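Local coordinates for protein protoporphyrinogen oxidase (Exiguobacterium sibiricum, PDB 3LOV) that probably catalyses the FAD- and oxygen-dependent oxidation of coproporphyrinogen III to coproporphyrin III on the coproporphyrin-dependent route to heme b, at residues 153-156 against 162-165. Numbering follows the deposited sequence.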
ATOM      1  N   TYR A 153      15.939  11.492  10.742  1.00 20.79           N
ATOM      2  CA  TYR A 153      16.987  10.531  11.007  1.00 19.79           C
ATOM      3  C   TYR A 153      18.013  10.556   9.917  1.00 21.04           C
ATOM      4  O   TYR A 153      19.204  10.566  10.189  1.00 24.22           O
ATOM      5  CB  TYR A 153      16.399   9.125  11.104  1.00 20.07           C
ATOM      6  CG  TYR A 153      17.405   8.015  11.135  1.00 19.88           C
ATOM      7  CD1 TYR A 153      18.253   7.860  12.190  1.00 16.81           C
ATOM      8  CD2 TYR A 153      17.458   7.080  10.118  1.00 24.56           C
ATOM      9  CE1 TYR A 153      19.171   6.801  12.243  1.00 17.71           C
ATOM     10  CE2 TYR A 153      18.344   6.050  10.154  1.00 24.88           C
ATOM     11  CZ  TYR A 153      19.207   5.914  11.218  1.00 26.46           C
ATOM     12  OH  TYR A 153      20.090   4.868  11.224  1.00 27.33           O
ATOM     13  N   LEU A 154      17.561  10.507   8.673  1.00 20.19           N
ATOM     14  CA  LEU A 154      18.451  10.391   7.536  1.00 19.01           C
ATOM     15  C   LEU A 154      19.218  11.670   7.121  1.00 21.57           C
ATOM     16  O   LEU A 154      20.379  11.580   6.712  1.00 19.58           O
ATOM     17  CB  LEU A 154      17.693   9.815   6.315  1.00 22.49           C
ATOM     18  CG  LEU A 154      17.226   8.353   6.331  1.00 24.17           C
ATOM     19  CD1 LEU A 154      16.507   8.040   5.040  1.00 23.90           C
ATOM     20  CD2 LEU A 154      18.401   7.375   6.527  1.00 22.30           C
ATOM     21  N   ARG A 155      18.590  12.855   7.194  1.00 20.62           N
ATOM     22  CA  ARG A 155      19.197  14.049   6.640  1.00 18.64           C
ATOM     23  C   ARG A 155      20.545  14.413   7.303  1.00 18.25           C
ATOM     24  O   ARG A 155      21.505  14.749   6.618  1.00 19.63           O
ATOM     25  CB  ARG A 155      18.232  15.260   6.656  1.00 19.47           C
ATOM     26  CG  ARG A 155      17.170  15.194   5.545  1.00 17.99           C
ATOM     27  CD  ARG A 155      16.083  16.201   5.758  1.00 25.40           C
ATOM     28  NE  ARG A 155      15.019  16.082   4.773  1.00 21.57           N
ATOM     29  CZ  ARG A 155      15.019  16.627   3.562  1.00 24.61           C
ATOM     30  NH1 ARG A 155      16.035  17.358   3.120  1.00 27.91           N
ATOM     31  NH2 ARG A 155      13.997  16.394   2.770  1.00 27.23           N
ATOM     32  N   PRO A 156      20.621  14.357   8.630  1.00 21.14           N
ATOM     33  CA  PRO A 156      21.937  14.655   9.223  1.00 23.73           C
ATOM     34  C   PRO A 156      23.055  13.641   8.884  1.00 24.95           C
ATOM     35  O   PRO A 156      24.235  13.982   8.973  1.00 25.95           O
ATOM     36  CB  PRO A 156      21.666  14.668  10.745  1.00 23.37           C
ATOM     37  CG  PRO A 156      20.145  14.609  10.901  1.00 23.75           C
ATOM     38  CD  PRO A 156      19.554  14.137   9.629  1.00 21.86           C
ATOM     39  N   LEU A 162      20.795  13.830  -1.097  1.00 26.33           N
ATOM     40  CA  LEU A 162      20.569  12.373  -1.337  1.00 24.06           C
ATOM     41  C   LEU A 162      19.140  11.983  -0.893  1.00 21.99           C
ATOM     42  O   LEU A 162      18.448  11.210  -1.550  1.00 25.19           O
ATOM     43  CB  LEU A 162      21.627  11.520  -0.621  1.00 22.90           C
ATOM     44  CG  LEU A 162      21.604   9.980  -0.827  1.00 27.97           C
ATOM     45  CD1 LEU A 162      22.031   9.610  -2.226  1.00 25.03           C
ATOM     46  CD2 LEU A 162      22.501   9.245   0.225  1.00 22.32           C
ATOM     47  N   VAL A 163      18.718  12.505   0.239  1.00 22.52           N
ATOM     48  CA  VAL A 163      17.364  12.242   0.726  1.00 23.14           C
ATOM     49  C   VAL A 163      16.312  12.693  -0.291  1.00 24.80           C
ATOM     50  O   VAL A 163      15.396  11.924  -0.656  1.00 21.95           O
ATOM     51  CB  VAL A 163      17.121  12.937   2.082  1.00 23.46           C
ATOM     52  CG1 VAL A 163      15.636  12.996   2.389  1.00 21.17           C
ATOM     53  CG2 VAL A 163      17.860  12.207   3.162  1.00 12.96           C
ATOM     54  N   GLU A 164      16.479  13.919  -0.798  1.00 24.21           N
ATOM     55  CA  GLU A 164      15.517  14.491  -1.764  1.00 23.32           C
ATOM     56  C   GLU A 164      15.520  13.892  -3.132  1.00 20.18           C
ATOM     57  O   GLU A 164      14.464  13.602  -3.675  1.00 21.33           O
ATOM     58  CB  GLU A 164      15.739  16.009  -1.899  1.00 22.86           C
ATOM     59  CG  GLU A 164      15.447  16.670  -0.635  1.00 15.49           C
ATOM     60  CD  GLU A 164      15.863  18.107  -0.557  1.00 26.20           C
ATOM     61  OE1 GLU A 164      16.216  18.718  -1.590  1.00 27.77           O
ATOM     62  OE2 GLU A 164      15.816  18.611   0.560  1.00 19.23           O
ATOM     63  N   LYS A 165      16.712  13.702  -3.698  1.00 23.18           N
ATOM     64  CA  LYS A 165      16.861  13.257  -5.075  1.00 23.89           C
ATOM     65  C   LYS A 165      16.754  11.754  -5.240  1.00 22.36           C
ATOM     66  O   LYS A 165      16.432  11.266  -6.346  1.00 22.23           O
ATOM     67  CB  LYS A 165      18.204  13.735  -5.676  1.00 24.39           C
ATOM     68  CG  LYS A 165      18.306  15.256  -5.789  1.00 25.09           C
ATOM     69  CD  LYS A 165      19.665  15.705  -6.357  1.00 26.29           C
ATOM     70  CE  LYS A 165      19.658  17.198  -6.663  1.00 32.50           C
ATOM     71  NZ  LYS A 165      20.828  17.620  -7.509  1.00 44.21           N
TER
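R155 and V163 mark the nearest passage of two helical turns, their CA atoms 6.4 Å apart. Segment 153-156 belongs to helix 150-158, which is kinked at P156, where the proline nitrogen makes no bond to the preceding turn; segment 162-165 lies in the first half of helix 160-172 and includes a wider pi-type turn at 163-165. V163 points toward the other helix and packs against it with both methyls. Its CG1, anti to the backbone N (chi1 164°), lies over one face of the R155 guanidinium, toward the rim, 3.8 Å from NH2. That leaves CG2 anti to the carbonyl carbon, where it meets CB of L154 at 4.0 Å and CG of R155. V163 also touches I179, in a loop. Consecutive helices 150-158 and 160-172 thus pack together across a very short connection, within the run of helices between 124 and 207 and away from the FAD-binding residues; they illustrate how a small apolar residue can fit between neighbouring helices while a charged pair bridges them beside it. That pair joins partly exposed side chains. The R155 chain, extended from CG to NE, crosses that of E164 at about a right angle, and its NH1 gives a nearly straight hydrogen bond to OE2 of E164 (2.9 Å, 174°), part of a salt bridge. OE2 lies in the guanidinium plane, whereas NH1 reaches it from the anti side and somewhat out of the carboxylate plane, the two planar groups being turned 53° apart. R155 also pairs through NH1 with D160 and through NE with D180; an alanine here would probably leave E164, D160 and D180 without their common counter-charge and uncover CG1 of V163. E164 has a further, weak and long ion pair from OE1 to R335.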